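Local coordinates for protein porphyranase B (Zobellia galactanivorans, PDB 3JUU) that cleaves the sulfated red-algal polysaccharide porphyran at its (1->4) linkages between beta-D-galactopyranose and alpha-L-galactopyranose-6-sulfate, yielding mostly a disaccharide, at residues E148-I153 and E243-N248; D164-S169 and K190-G195. All coordinates share one frame; numbering follows the deposited sequence.

Contact 1 of 2, residues E148-I153 and E243-N248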
loop_
_atom_site.group_PDB
_atom_site.type_symbol
_atom_site.label_atom_id
_atom_site.label_comp_id
_atom_site.label_asym_id
_atom_site.label_seq_id
_atom_site.Cartn_x
_atom_site.Cartn_y
_atom_site.Cartn_z
ATOM N N GLU A 148 -4.131 1.565 4.424
ATOM C CA GLU A 148 -4.541 2.744 3.635
ATOM C C GLU A 148 -4.890 3.810 4.654
ATOM O O GLU A 148 -5.539 3.539 5.660
ATOM C CB GLU A 148 -5.766 2.473 2.752
ATOM C CG GLU A 148 -5.472 1.487 1.634
ATOM C CD GLU A 148 -6.680 1.199 0.812
ATOM O OE1 GLU A 148 -6.991 2.092 -0.035
ATOM O OE2 GLU A 148 -7.285 0.103 1.028
ATOM N N SER A 149 -4.382 5.011 4.423
ATOM C CA SER A 149 -4.574 6.107 5.387
ATOM C C SER A 149 -4.790 7.375 4.584
ATOM O O SER A 149 -4.443 7.412 3.393
ATOM C CB SER A 149 -3.275 6.240 6.282
ATOM O OG SER A 149 -3.576 7.242 7.286
ATOM N N VAL A 150 -5.397 8.382 5.217
ATOM C CA VAL A 150 -5.211 9.783 4.755
ATOM C C VAL A 150 -4.753 10.610 5.962
ATOM O O VAL A 150 -4.926 10.180 7.144
ATOM C CB VAL A 150 -6.546 10.397 4.162
ATOM C CG1 VAL A 150 -7.008 9.616 2.931
ATOM C CG2 VAL A 150 -7.712 10.534 5.235
ATOM N N GLY A 151 -4.248 11.817 5.697
ATOM C CA GLY A 151 -3.758 12.661 6.782
ATOM C C GLY A 151 -4.780 13.735 7.163
ATOM O O GLY A 151 -4.648 14.314 8.243
ATOM N N GLN A 152 -5.743 14.071 6.285
ATOM C CA GLN A 152 -6.672 15.172 6.539
ATOM C C GLN A 152 -8.021 14.723 6.036
ATOM O O GLN A 152 -8.163 14.419 4.859
ATOM C CB GLN A 152 -6.225 16.469 5.756
ATOM C CG GLN A 152 -7.245 17.595 5.994
ATOM C CD GLN A 152 -6.833 18.912 5.281
ATOM O OE1 GLN A 152 -5.663 19.103 4.981
ATOM N NE2 GLN A 152 -7.796 19.783 5.001
ATOM N N ILE A 153 -9.008 14.630 6.921
ATOM C CA ILE A 153 -10.290 14.051 6.522
ATOM C C ILE A 153 -11.179 15.243 6.044
ATOM O O ILE A 153 -11.331 16.264 6.763
ATOM C CB ILE A 153 -10.934 13.342 7.746
ATOM C CG1 ILE A 153 -10.172 11.988 8.058
ATOM C CG2 ILE A 153 -12.396 13.050 7.432
ATOM C CD1 ILE A 153 -10.311 11.731 9.489
ATOM N N GLU A 243 -2.443 8.885 -3.512
ATOM C CA GLU A 243 -3.451 9.108 -4.583
ATOM C C GLU A 243 -4.538 10.051 -4.055
ATOM O O GLU A 243 -4.560 10.350 -2.843
ATOM C CB GLU A 243 -4.120 7.773 -4.910
ATOM C CG GLU A 243 -5.148 7.348 -3.876
ATOM C CD GLU A 243 -5.092 5.847 -3.638
ATOM O OE1 GLU A 243 -5.939 5.143 -4.243
ATOM O OE2 GLU A 243 -4.231 5.392 -2.851
ATOM N N THR A 244 -5.496 10.428 -4.903
ATOM C CA THR A 244 -6.745 11.036 -4.354
ATOM C C THR A 244 -7.818 9.912 -4.339
ATOM O O THR A 244 -7.931 9.116 -5.285
ATOM C CB THR A 244 -7.204 12.212 -5.273
ATOM O OG1 THR A 244 -7.141 11.733 -6.635
ATOM C CG2 THR A 244 -6.207 13.444 -5.127
ATOM N N TYR A 245 -8.573 9.866 -3.264
ATOM C CA TYR A 245 -9.775 9.038 -3.190
ATOM C C TYR A 245 -11.014 9.906 -3.468
ATOM O O TYR A 245 -11.094 11.018 -3.008
ATOM C CB TYR A 245 -9.925 8.595 -1.730
ATOM C CG TYR A 245 -8.929 7.582 -1.276
ATOM C CD1 TYR A 245 -8.800 6.363 -1.902
ATOM C CD2 TYR A 245 -8.177 7.827 -0.095
ATOM C CE1 TYR A 245 -7.928 5.339 -1.375
ATOM C CE2 TYR A 245 -7.361 6.836 0.417
ATOM C CZ TYR A 245 -7.211 5.628 -0.242
ATOM O OH TYR A 245 -6.368 4.686 0.335
ATOM N N ASP A 246 -11.987 9.378 -4.215
ATOM C CA ASP A 246 -13.211 10.153 -4.495
ATOM C C ASP A 246 -13.939 10.559 -3.250
ATOM O O ASP A 246 -14.640 11.598 -3.228
ATOM C CB ASP A 246 -14.151 9.269 -5.336
ATOM C CG ASP A 246 -13.695 9.171 -6.811
ATOM O OD1 ASP A 246 -12.686 9.806 -7.245
ATOM O OD2 ASP A 246 -14.326 8.411 -7.519
ATOM N N TRP A 247 -13.797 9.764 -2.169
ATOM C CA TRP A 247 -14.593 10.031 -0.986
ATOM C C TRP A 247 -13.906 10.994 -0.037
ATOM O O TRP A 247 -14.476 11.325 1.012
ATOM C CB TRP A 247 -14.930 8.692 -0.253
ATOM C CG TRP A 247 -13.749 7.792 -0.164
ATOM C CD1 TRP A 247 -13.406 6.802 -1.019
ATOM C CD2 TRP A 247 -12.760 7.775 0.887
ATOM N NE1 TRP A 247 -12.275 6.179 -0.589
ATOM C CE2 TRP A 247 -11.867 6.731 0.586
ATOM C CE3 TRP A 247 -12.554 8.548 2.009
ATOM C CZ2 TRP A 247 -10.755 6.430 1.377
ATOM C CZ3 TRP A 247 -11.419 8.251 2.828
ATOM C CH2 TRP A 247 -10.559 7.201 2.494
ATOM N N ASN A 248 -12.672 11.419 -0.395
ATOM C CA ASN A 248 -11.965 12.416 0.401
ATOM C C ASN A 248 -11.535 13.576 -0.542
ATOM O O ASN A 248 -10.375 13.617 -1.030
ATOM C CB ASN A 248 -10.743 11.774 1.110
ATOM C CG ASN A 248 -10.374 12.507 2.404
ATOM O OD1 ASN A 248 -9.205 12.880 2.587
ATOM N ND2 ASN A 248 -11.391 12.793 3.276
#
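Tyr245 and Glu148 meet through one short hydrogen bond, the phenol OH donating to Glu148 OE1 over 2.7 Å. The donor reaches the anti side of the carboxylate, 23° out of its plane, and the carboxylate and ring planes are turned 50° apart. Glu148 CB also lies near Tyr245 OH, at 3.3 Å, so the hydroxyl also touches the base of the side chain. The tight part is the packing around this phenol. Trp247 lays CZ2 over one ring face, 3.2 Å above the plane toward the rim, while Glu243 CG lies over the rim of the opposite face, 4.2 Å above the plane. Val150 CG1 closes the edge in plane, 3.7 Å from Tyr245 CD2, a place it takes with CG1 anti to the carbonyl carbon (chi1 -62°). A type I turn from Tyr245 to Asn248, closed by Asn248 N bonding Tyr245 O, lets Trp247 fold back over the ring. Toward Gln152 and Ile153 the contact thins: both are partly exposed, and the Ile153 side chain sets off away from 243-248. At the other end a glycerol binds Glu243 OE1 and, weakly, Glu148 OE1. Glu243, paired with Arg57, is probably a substrate ligand, and Glu148 probably the proton donor; the bond is consistent with Tyr245 positioning the acid as a second-shell residue in the catalytic cleft of a GH16 beta-sandwich.

Contact 2 of 2, residues D164-S169 and K190-G195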
loop_
_atom_site.group_PDB
_atom_site.type_symbol
_atom_site.label_atom_id
_atom_site.label_comp_id
_atom_site.label_asym_id
_atom_site.label_seq_id
_atom_site.Cartn_x
_atom_site.Cartn_y
_atom_site.Cartn_z
ATOM N N ASP A 164 -7.779 8.559 9.731
ATOM C CA ASP A 164 -6.423 9.068 9.876
ATOM C C ASP A 164 -5.696 8.566 11.137
ATOM O O ASP A 164 -4.568 9.023 11.434
ATOM C CB ASP A 164 -6.477 10.626 9.915
ATOM C CG ASP A 164 -7.316 11.202 11.106
ATOM O OD1 ASP A 164 -8.096 10.469 11.754
ATOM O OD2 ASP A 164 -7.223 12.433 11.318
ATOM N N GLN A 165 -6.349 7.717 11.932
ATOM C CA GLN A 165 -5.711 7.228 13.151
ATOM C C GLN A 165 -5.885 5.722 13.329
ATOM O O GLN A 165 -5.810 5.262 14.430
ATOM C CB GLN A 165 -6.202 7.989 14.376
ATOM C CG GLN A 165 -7.698 8.036 14.521
ATOM C CD GLN A 165 -8.086 9.052 15.608
ATOM O OE1 GLN A 165 -7.628 10.189 15.588
ATOM N NE2 GLN A 165 -8.846 8.613 16.585
ATOM N N THR A 166 -6.083 4.993 12.233
ATOM C CA THR A 166 -6.290 3.570 12.295
ATOM C C THR A 166 -5.385 2.846 11.277
ATOM O O THR A 166 -4.955 3.421 10.264
ATOM C CB THR A 166 -7.790 3.259 12.065
ATOM O OG1 THR A 166 -8.216 4.029 10.953
ATOM C CG2 THR A 166 -8.672 3.782 13.258
ATOM N N MET A 167 -5.129 1.572 11.517
ATOM C CA MET A 167 -4.675 0.694 10.426
ATOM C C MET A 167 -5.918 0.131 9.741
ATOM O O MET A 167 -6.726 -0.582 10.342
ATOM C CB MET A 167 -3.809 -0.467 10.978
ATOM C CG MET A 167 -3.204 -1.299 9.843
ATOM S SD MET A 167 -2.181 -2.607 10.649
ATOM C CE MET A 167 -1.735 -3.611 9.263
ATOM N N ASN A 168 -6.086 0.467 8.474
ATOM C CA ASN A 168 -7.246 0.133 7.699
ATOM C C ASN A 168 -6.754 -0.870 6.689
ATOM O O ASN A 168 -6.000 -0.490 5.765
ATOM C CB ASN A 168 -7.649 1.425 6.948
ATOM C CG ASN A 168 -8.091 2.470 7.914
ATOM O OD1 ASN A 168 -8.939 2.197 8.743
ATOM N ND2 ASN A 168 -7.452 3.627 7.881
ATOM N N SER A 169 -7.141 -2.151 6.872
ATOM C CA SER A 169 -6.641 -3.234 6.002
ATOM C C SER A 169 -7.817 -3.833 5.286
ATOM O O SER A 169 -9.015 -3.605 5.688
ATOM C CB SER A 169 -5.988 -4.334 6.839
ATOM O OG SER A 169 -4.912 -3.771 7.650
ATOM N N LYS A 190 -9.667 -3.497 10.902
ATOM C CA LYS A 190 -9.384 -2.137 11.358
ATOM C C LYS A 190 -8.744 -2.295 12.751
ATOM O O LYS A 190 -9.238 -3.114 13.547
ATOM C CB LYS A 190 -10.680 -1.327 11.504
ATOM C CG LYS A 190 -10.509 0.095 12.029
ATOM C CD LYS A 190 -11.850 0.796 12.411
ATOM C CE LYS A 190 -12.721 0.851 11.173
ATOM N NZ LYS A 190 -13.953 1.641 11.463
ATOM N N ALA A 191 -7.707 -1.518 13.038
ATOM C CA ALA A 191 -7.146 -1.459 14.376
ATOM C C ALA A 191 -6.707 -0.025 14.729
ATOM O O ALA A 191 -6.390 0.761 13.819
ATOM C CB ALA A 191 -5.964 -2.417 14.498
ATOM N N GLU A 192 -6.622 0.305 16.024
ATOM C CA GLU A 192 -6.184 1.694 16.443
ATOM C C GLU A 192 -4.673 1.843 16.284
ATOM O O GLU A 192 -3.890 0.909 16.661
ATOM C CB GLU A 192 -6.490 1.965 17.931
ATOM C CG GLU A 192 -7.991 1.879 18.252
ATOM C CD GLU A 192 -8.798 2.853 17.405
ATOM O OE1 GLU A 192 -8.524 4.054 17.544
ATOM O OE2 GLU A 192 -9.675 2.400 16.625
ATOM N N LEU A 193 -4.238 3.023 15.796
ATOM C CA LEU A 193 -2.796 3.305 15.740
ATOM C C LEU A 193 -2.332 3.793 17.101
ATOM O O LEU A 193 -1.145 3.638 17.465
ATOM C CB LEU A 193 -2.438 4.393 14.713
ATOM C CG LEU A 193 -2.737 3.890 13.279
ATOM C CD1 LEU A 193 -2.269 4.949 12.312
ATOM C CD2 LEU A 193 -1.911 2.651 12.957
ATOM N N GLY A 194 -3.234 4.406 17.862
ATOM C CA GLY A 194 -2.742 5.061 19.098
ATOM C C GLY A 194 -2.312 6.529 18.865
ATOM O O GLY A 194 -1.766 7.168 19.775
ATOM N N GLY A 195 -2.531 7.049 17.667
ATOM C CA GLY A 195 -2.073 8.413 17.296
ATOM C C GLY A 195 -2.459 8.592 15.822
ATOM O O GLY A 195 -2.993 7.633 15.177
HETATM O O HOH W 1 -5.904 5.501 17.214
HETATM O O HOH W 2 -9.962 5.802 16.401
#
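Gln165 O is gripped by two donors: Leu193 N, at 3.1 Å and with a nearly straight N-H...O angle of 163°, and a water that also accepts from Gly194 N and donates to Glu192 OE1. This is the end of an antiparallel beta hairpin in the jelly roll, strands 166-174 and 185-192, whose short segments run at 167° to each other. Met167 and Ala191 form its hydrogen-bonded pair, with Met167 N to Ala191 O at 2.7 Å and Ala191 N to Met167 O at 3.0 Å. Leu193, beyond the strand, bends over the partner backbone: CG, anti to the carbonyl carbon (chi1 -66°), sits 3.5 Å from Thr166 C, and CD2 lies 4.2 Å from Met167 CB. Leu218 and Tyr204 touch both Leu193 and Met167. An alanine at Leu193 would probably open a gap over the Thr166 backbone, with the CD2 contact to Met167 CB lost as well. Elsewhere Thr166 CG2 runs alongside the Glu192 carboxylate, 3.8 Å from OE2, while the Thr166 hydroxyl bonds to Tyr162 O. Gln165 turns its amide oxygen to Lys196, and its NE2 donates to a second water at 3.0 Å.

The centres of the two contacts lie 14 Å apart, yet their segments touch directly. Strand 141-150, which carries the 148-153 segment of contact 1, is the antiparallel neighbour of strand 166-174 from contact 2, and strand 185-192 pairs with the latter's other edge. Asn168 ND2 probably donates to Glu148 O at 2.9 Å, while Asp164 CB packs on Val150 O. Along the chain contact 2 is nested within contact 1: 148-153, 164-169, 190-195, then 243-248. Strands 166-174 and 185-192 thus follow 141-150 as successive antiparallel neighbours, so the hairpin flanks the strand bearing the probable proton donor, whereas 243-248 reaches that strand from the loop after strand 237-242.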